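Local coordinates for sulfoquinovosidase (Escherichia coli, PDB 5AEG), which hydrolyses sulfoquinovosyl diacylglycerides, and simple sulfoquinovosides such as sulfoquinovosyl glycerol, to release sulfoquinovose for breakdown as a source of carbon and sulfur, at residues E632-H637 and A643-E648; V651-P654 and P658-F661. All blocks are in the same frame, centred on the assembly; numbering follows the deposited sequence.

Both contacts lie in the glycosyl hydrolase family 31 C-terminal domain, away from the catalytic residues and the calcium site. Their centres are about 13 Å apart. They follow one another along the chain: contact 1 closes before contact 2 opens. Strand 647-652 begins in the first and runs into the second. Strands 635-637 of contact 1 and 660-663 of contact 2 are neighbours in one antiparallel sheet. The two also touch directly, where F644 and H637 pack on F661. Contact 1 is a partly buried hairpin at the edge of that sheet. Contact 2 is buried and joins the sheet to the two-stranded one formed by 625-630 and 647-652.

Contact 1 of 2, residues E632-H637 and A643-E648; sequences EDNWVH and AFRGGE
E632 and G646 make the side-chain hydrogen bond of this contact. G646 N donates to E632 OE2 at 2.9 Å, nearly straight at 164°. The donor stands above the carboxylate, 50° out of its plane. The E632 chain bends at chi2 (57°), which turns the carboxylate toward G646. Water 1 donates to the other oxygen, E632 OE1, at 2.6 Å. Water 1 also donates to G646 O, at 2.7 Å, so the carboxylate holds both polar backbone atoms of the glycine, one of them through water.

The backbone bonds come next. W635 N donates to F644 O at 3.0 Å, and F644 N donates to W635 O, also at 3.0 Å. W635 and F644 are thus a hydrogen-bonded antiparallel pair, and V636 and A643 are the non-hydrogen-bonded pair beside it. This is a beta hairpin of strands 635-637 and 643-644 at one edge of the sheet of the C-terminal domain. F644 O has a second donor in water 2, at 2.9 Å, which also donates to N634 OD1. The CA-H of R645 points at D633 O.

E632 and R645 lie side by side. Their carboxylate and guanidinium planes are nearly parallel, but their charged atoms do not meet. D633 OD2 takes both a salt bridge with R663 and a hydrogen bond with Y594 OH, outside the two segments.

Apolar packing follows the W635/F644 face. W635 CB and F644 CB are 4.3 Å apart. H637 CB meets the edge of the F644 ring at CE2, 4.0 Å away and in the ring plane.

Contact 2 of 2, residues V651-P654 and P658-F661; sequences VNAP and PPVF
A653 and P659 touch across this contact, and the carbonyl oxygen A653 O accepts a hydrogen bond from R523 NH1. On the other segment, P658 O accepts one from W639 NE1. These two carbonyls are bonded to groups outside the segments, and the side-chain contacts between the segments are apolar.

Three side-chain pairs carry the packing. V651 meets F661 most closely. The two side chains come from opposite directions, and the tip of the ring edge, F661 CZ, is 3.8 Å from V651 CG1. The methyl lies near the ring plane, so it meets the edge and not a face. F661 CZ is also 4.1 Å from V651 CG2, and both methyls approach this one atom from the same side. The rotation of the valine (chi1 -69°) sets CG1 against the ring edge and leaves CG2 to reach both F661 CZ and P659 CB, the latter 4.2 Å from V651 CG2. One carbon along the proline ring, P659 CG lies 4.1 Å from A653 CB.

This is packing between two sheets, consistent with a beta sandwich. V651 bonds through its backbone to W626 within one sheet, and F661 to L614 within the other. Just past the strand ends, A653 bonds to S624 and P659 to A616. W626 and L628 of strand 625-630 extend the apolar layer over P659. F530 packs on P658 and V660, and R523 reaches in from helix 518-528 of the TIM-barrel domain.

Contact 1 of 2, residues E632-H637 and A643-E648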
ATOM      1  N   GLU A 632      15.657 -16.818  18.013  1.00 25.47           N
ATOM      2  CA  GLU A 632      16.905 -17.123  18.726  1.00 25.00           C
ATOM      3  C   GLU A 632      18.038 -16.211  18.319  1.00 23.28           C
ATOM      4  O   GLU A 632      18.500 -16.205  17.174  1.00 27.07           O
ATOM      5  CB  GLU A 632      17.304 -18.638  18.521  1.00 29.91           C
ATOM      6  CG  GLU A 632      18.313 -19.130  19.603  1.00 33.55           C
ATOM      7  CD  GLU A 632      17.790 -18.942  21.038  1.00 37.06           C
ATOM      8  OE1 GLU A 632      16.914 -19.736  21.551  1.00 38.00           O
ATOM      9  OE2 GLU A 632      18.247 -17.965  21.699  1.00 37.33           O
ATOM     10  N   ASP A 633      18.437 -15.353  19.251  1.00 26.21           N
ATOM     11  CA  ASP A 633      19.478 -14.394  19.007  1.00 27.20           C
ATOM     12  C   ASP A 633      19.757 -13.819  20.368  1.00 22.97           C
ATOM     13  O   ASP A 633      19.076 -14.082  21.327  1.00 26.85           O
ATOM     14  CB  ASP A 633      19.117 -13.278  17.968  1.00 26.88           C
ATOM     15  CG  ASP A 633      20.259 -12.870  17.111  1.00 28.92           C
ATOM     16  OD1 ASP A 633      21.372 -12.792  17.652  1.00 28.84           O
ATOM     17  OD2 ASP A 633      20.122 -12.537  15.892  1.00 27.54           O
ATOM     18  N   ASN A 634      20.800 -13.038  20.416  1.00 24.36           N
ATOM     19  CA  ASN A 634      21.098 -12.265  21.646  1.00 26.57           C
ATOM     20  C   ASN A 634      20.499 -10.845  21.535  1.00 21.65           C
ATOM     21  O   ASN A 634      21.051 -10.019  20.848  1.00 25.76           O
ATOM     22  CB  ASN A 634      22.583 -12.283  21.906  1.00 27.99           C
ATOM     23  CG  ASN A 634      23.024 -13.725  22.391  1.00 36.68           C
ATOM     24  OD1 ASN A 634      22.393 -14.386  23.314  1.00 43.66           O
ATOM     25  ND2 ASN A 634      23.951 -14.250  21.697  1.00 36.05           N
ATOM     26  N   TRP A 635      19.409 -10.666  22.238  1.00 21.54           N
ATOM     27  CA  TRP A 635      18.567  -9.454  22.161  1.00 24.11           C
ATOM     28  C   TRP A 635      18.843  -8.592  23.358  1.00 24.64           C
ATOM     29  O   TRP A 635      19.119  -9.096  24.444  1.00 27.05           O
ATOM     30  CB  TRP A 635      17.096  -9.853  22.088  1.00 23.13           C
ATOM     31  CG  TRP A 635      16.742 -10.488  20.802  1.00 22.69           C
ATOM     32  CD1 TRP A 635      16.496 -11.809  20.617  1.00 22.40           C
ATOM     33  CD2 TRP A 635      16.684  -9.881  19.489  1.00 21.75           C
ATOM     34  NE1 TRP A 635      16.200 -12.038  19.338  1.00 23.83           N
ATOM     35  CE2 TRP A 635      16.383 -10.892  18.602  1.00 24.49           C
ATOM     36  CE3 TRP A 635      16.848  -8.586  18.999  1.00 22.49           C
ATOM     37  CZ2 TRP A 635      16.215 -10.668  17.270  1.00 23.57           C
ATOM     38  CZ3 TRP A 635      16.646  -8.360  17.685  1.00 23.63           C
ATOM     39  CH2 TRP A 635      16.353  -9.392  16.831  1.00 23.50           C
ATOM     40  N   VAL A 636      18.828  -7.277  23.145  1.00 23.76           N
ATOM     41  CA  VAL A 636      18.935  -6.302  24.214  1.00 23.56           C
ATOM     42  C   VAL A 636      17.747  -5.352  24.166  1.00 24.04           C
ATOM     43  O   VAL A 636      17.505  -4.761  23.093  1.00 19.85           O
ATOM     44  CB  VAL A 636      20.222  -5.460  24.010  1.00 22.68           C
ATOM     45  CG1 VAL A 636      20.376  -4.517  25.178  1.00 23.99           C
ATOM     46  CG2 VAL A 636      21.403  -6.380  23.919  1.00 26.71           C
ATOM     47  N   HIS A 637      16.977  -5.301  25.233  1.00 21.67           N
ATOM     48  CA  HIS A 637      15.868  -4.364  25.351  1.00 22.59           C
ATOM     49  C   HIS A 637      16.391  -2.917  25.289  1.00 27.45           C
ATOM     50  O   HIS A 637      17.294  -2.526  26.079  1.00 25.61           O
ATOM     51  CB  HIS A 637      15.102  -4.669  26.599  1.00 23.46           C
ATOM     52  CG  HIS A 637      13.894  -3.820  26.840  1.00 26.45           C
ATOM     53  ND1 HIS A 637      13.817  -2.903  27.870  1.00 27.85           N
ATOM     54  CD2 HIS A 637      12.727  -3.720  26.168  1.00 27.10           C
ATOM     55  CE1 HIS A 637      12.653  -2.289  27.827  1.00 28.92           C
ATOM     56  NE2 HIS A 637      11.950  -2.795  26.836  1.00 25.51           N
ATOM     57  N   ALA A 643      19.091  -8.284  28.699  1.00 22.76           N
ATOM     58  CA  ALA A 643      19.406  -9.251  27.680  1.00 25.25           C
ATOM     59  C   ALA A 643      18.392 -10.427  27.735  1.00 23.63           C
ATOM     60  O   ALA A 643      17.951 -10.883  28.789  1.00 25.52           O
ATOM     61  CB  ALA A 643      20.840  -9.740  27.783  1.00 26.66           C
ATOM     62  N   PHE A 644      17.997 -10.842  26.542  1.00 22.66           N
ATOM     63  CA  PHE A 644      17.001 -11.869  26.362  1.00 22.30           C
ATOM     64  C   PHE A 644      17.516 -12.791  25.256  1.00 22.02           C
ATOM     65  O   PHE A 644      18.270 -12.396  24.392  1.00 23.19           O
ATOM     66  CB  PHE A 644      15.721 -11.168  25.896  1.00 24.63           C
ATOM     67  CG  PHE A 644      15.031 -10.386  26.969  1.00 25.67           C
ATOM     68  CD1 PHE A 644      14.261 -11.027  27.921  1.00 25.25           C
ATOM     69  CD2 PHE A 644      15.147  -9.041  27.040  1.00 25.73           C
ATOM     70  CE1 PHE A 644      13.599 -10.334  28.918  1.00 31.05           C
ATOM     71  CE2 PHE A 644      14.448  -8.322  28.000  1.00 23.37           C
ATOM     72  CZ  PHE A 644      13.693  -8.957  28.949  1.00 27.27           C
ATOM     73  N   ARG A 645      17.077 -14.038  25.312  1.00 22.60           N
ATOM     74  CA  ARG A 645      17.329 -15.048  24.279  1.00 23.32           C
ATOM     75  C   ARG A 645      16.017 -15.338  23.531  1.00 25.06           C
ATOM     76  O   ARG A 645      14.976 -14.713  23.792  1.00 25.74           O
ATOM     77  CB  ARG A 645      17.908 -16.351  24.904  1.00 22.66           C
ATOM     78  CG  ARG A 645      19.209 -16.121  25.716  1.00 26.13           C
ATOM     79  CD  ARG A 645      19.667 -17.449  26.389  1.00 25.41           C
ATOM     80  NE  ARG A 645      18.707 -17.919  27.388  1.00 27.42           N
ATOM     81  CZ  ARG A 645      18.630 -17.431  28.640  1.00 25.75           C
ATOM     82  NH1 ARG A 645      19.517 -16.545  29.075  1.00 31.41           N
ATOM     83  NH2 ARG A 645      17.714 -17.863  29.448  1.00 26.01           N
ATOM     84  N   GLY A 646      16.030 -16.332  22.656  1.00 28.49           N
ATOM     85  CA  GLY A 646      14.766 -16.723  21.942  1.00 27.64           C
ATOM     86  C   GLY A 646      13.645 -17.187  22.832  1.00 28.62           C
ATOM     87  O   GLY A 646      13.862 -17.810  23.868  1.00 27.35           O
ATOM     88  N   GLY A 647      12.424 -16.866  22.442  1.00 25.02           N
ATOM     89  CA  GLY A 647      11.217 -17.378  23.053  1.00 24.30           C
ATOM     90  C   GLY A 647      10.182 -16.243  23.147  1.00 25.26           C
ATOM     91  O   GLY A 647      10.513 -15.061  22.869  1.00 22.11           O
ATOM     92  N   GLU A 648       9.020 -16.564  23.663  1.00 24.74           N
ATOM     93  CA  GLU A 648       8.038 -15.582  24.010  1.00 28.17           C
ATOM     94  C   GLU A 648       8.589 -14.745  25.158  1.00 29.19           C
ATOM     95  O   GLU A 648       9.213 -15.327  26.123  1.00 23.54           O
ATOM     96  CB  GLU A 648       6.751 -16.273  24.444  1.00 31.20           C
ATOM     97  CG  GLU A 648       5.498 -15.455  24.189  1.00 43.10           C
ATOM     98  CD  GLU A 648       5.149 -15.347  22.695  1.00 47.22           C
ATOM     99  OE1 GLU A 648       5.644 -16.165  21.929  1.00 53.69           O
ATOM    100  OE2 GLU A 648       4.413 -14.420  22.264  1.00 55.07           O
TER
HETATM  101  O   HOH W   1      15.906 -19.555  23.891  1.00 34.17           O
HETATM  102  O   HOH W   2      21.030 -12.477  25.119  1.00 36.43           O

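Contact 2 of 2, residues V651-P654 and P658-F661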
ATOM      1  N   VAL A 651       7.369  -7.877  28.518  1.00 23.22           N
ATOM      2  CA  VAL A 651       8.170  -6.767  29.080  1.00 24.79           C
ATOM      3  C   VAL A 651       7.308  -5.620  29.497  1.00 28.20           C
ATOM      4  O   VAL A 651       6.234  -5.402  28.932  1.00 24.97           O
ATOM      5  CB  VAL A 651       9.236  -6.204  28.090  1.00 29.17           C
ATOM      6  CG1 VAL A 651      10.329  -7.207  27.866  1.00 36.38           C
ATOM      7  CG2 VAL A 651       8.616  -5.793  26.711  1.00 26.04           C
ATOM      8  N   ASN A 652       7.775  -4.851  30.505  1.00 24.82           N
ATOM      9  CA  ASN A 652       7.115  -3.608  30.813  1.00 25.77           C
ATOM     10  C   ASN A 652       7.179  -2.659  29.616  1.00 23.86           C
ATOM     11  O   ASN A 652       8.187  -2.551  28.916  1.00 22.85           O
ATOM     12  CB  ASN A 652       7.775  -2.936  32.012  1.00 30.84           C
ATOM     13  CG  ASN A 652       7.333  -3.573  33.316  1.00 44.50           C
ATOM     14  OD1 ASN A 652       6.330  -4.350  33.407  1.00 44.51           O
ATOM     15  ND2 ASN A 652       8.059  -3.240  34.357  1.00 49.78           N
ATOM     16  N   ALA A 653       6.069  -1.988  29.390  1.00 24.78           N
ATOM     17  CA  ALA A 653       5.912  -1.193  28.192  1.00 23.13           C
ATOM     18  C   ALA A 653       5.131   0.102  28.482  1.00 23.58           C
ATOM     19  O   ALA A 653       3.983   0.312  27.949  1.00 24.01           O
ATOM     20  CB  ALA A 653       5.214  -2.044  27.094  1.00 24.90           C
ATOM     21  N   PRO A 654       5.681   0.950  29.348  1.00 24.91           N
ATOM     22  CA  PRO A 654       4.959   2.227  29.482  1.00 25.74           C
ATOM     23  C   PRO A 654       5.093   3.054  28.190  1.00 24.07           C
ATOM     24  O   PRO A 654       6.028   2.818  27.372  1.00 23.66           O
ATOM     25  CB  PRO A 654       5.683   2.907  30.652  1.00 26.83           C
ATOM     26  CG  PRO A 654       7.076   2.371  30.594  1.00 28.35           C
ATOM     27  CD  PRO A 654       6.967   0.945  30.103  1.00 26.50           C
ATOM     28  N   PRO A 658       8.578   1.717  24.095  1.00 23.42           N
ATOM     29  CA  PRO A 658       7.867   0.694  23.305  1.00 23.84           C
ATOM     30  C   PRO A 658       8.699  -0.608  23.290  1.00 21.57           C
ATOM     31  O   PRO A 658       9.905  -0.582  23.562  1.00 21.73           O
ATOM     32  CB  PRO A 658       7.849   1.250  21.920  1.00 20.34           C
ATOM     33  CG  PRO A 658       8.885   2.326  21.866  1.00 21.67           C
ATOM     34  CD  PRO A 658       8.887   2.872  23.289  1.00 21.76           C
ATOM     35  N   PRO A 659       8.065  -1.714  22.952  1.00 22.69           N
ATOM     36  CA  PRO A 659       8.824  -3.004  23.016  1.00 21.48           C
ATOM     37  C   PRO A 659       9.725  -3.145  21.820  1.00 21.78           C
ATOM     38  O   PRO A 659       9.231  -3.481  20.703  1.00 21.89           O
ATOM     39  CB  PRO A 659       7.723  -4.051  23.045  1.00 21.50           C
ATOM     40  CG  PRO A 659       6.472  -3.312  23.449  1.00 23.03           C
ATOM     41  CD  PRO A 659       6.628  -1.968  22.776  1.00 24.10           C
ATOM     42  N   VAL A 660      10.988  -2.711  22.014  1.00 18.66           N
ATOM     43  CA  VAL A 660      11.978  -2.593  20.991  1.00 18.54           C
ATOM     44  C   VAL A 660      13.232  -3.291  21.521  1.00 20.97           C
ATOM     45  O   VAL A 660      13.668  -2.995  22.630  1.00 20.57           O
ATOM     46  CB  VAL A 660      12.312  -1.113  20.653  1.00 21.42           C
ATOM     47  CG1 VAL A 660      13.489  -1.014  19.706  1.00 22.11           C
ATOM     48  CG2 VAL A 660      11.081  -0.384  20.011  1.00 21.84           C
ATOM     49  N   PHE A 661      13.799  -4.193  20.726  1.00 18.97           N
ATOM     50  CA  PHE A 661      14.989  -4.904  21.119  1.00 20.79           C
ATOM     51  C   PHE A 661      15.993  -4.817  20.006  1.00 21.52           C
ATOM     52  O   PHE A 661      15.621  -4.664  18.836  1.00 21.71           O
ATOM     53  CB  PHE A 661      14.637  -6.380  21.395  1.00 21.77           C
ATOM     54  CG  PHE A 661      13.584  -6.588  22.383  1.00 20.79           C
ATOM     55  CD1 PHE A 661      12.257  -6.354  22.062  1.00 21.14           C
ATOM     56  CD2 PHE A 661      13.895  -7.075  23.654  1.00 23.49           C
ATOM     57  CE1 PHE A 661      11.280  -6.551  23.014  1.00 22.28           C
ATOM     58  CE2 PHE A 661      12.932  -7.308  24.569  1.00 20.43           C
ATOM     59  CZ  PHE A 661      11.617  -7.022  24.267  1.00 24.97           C
TER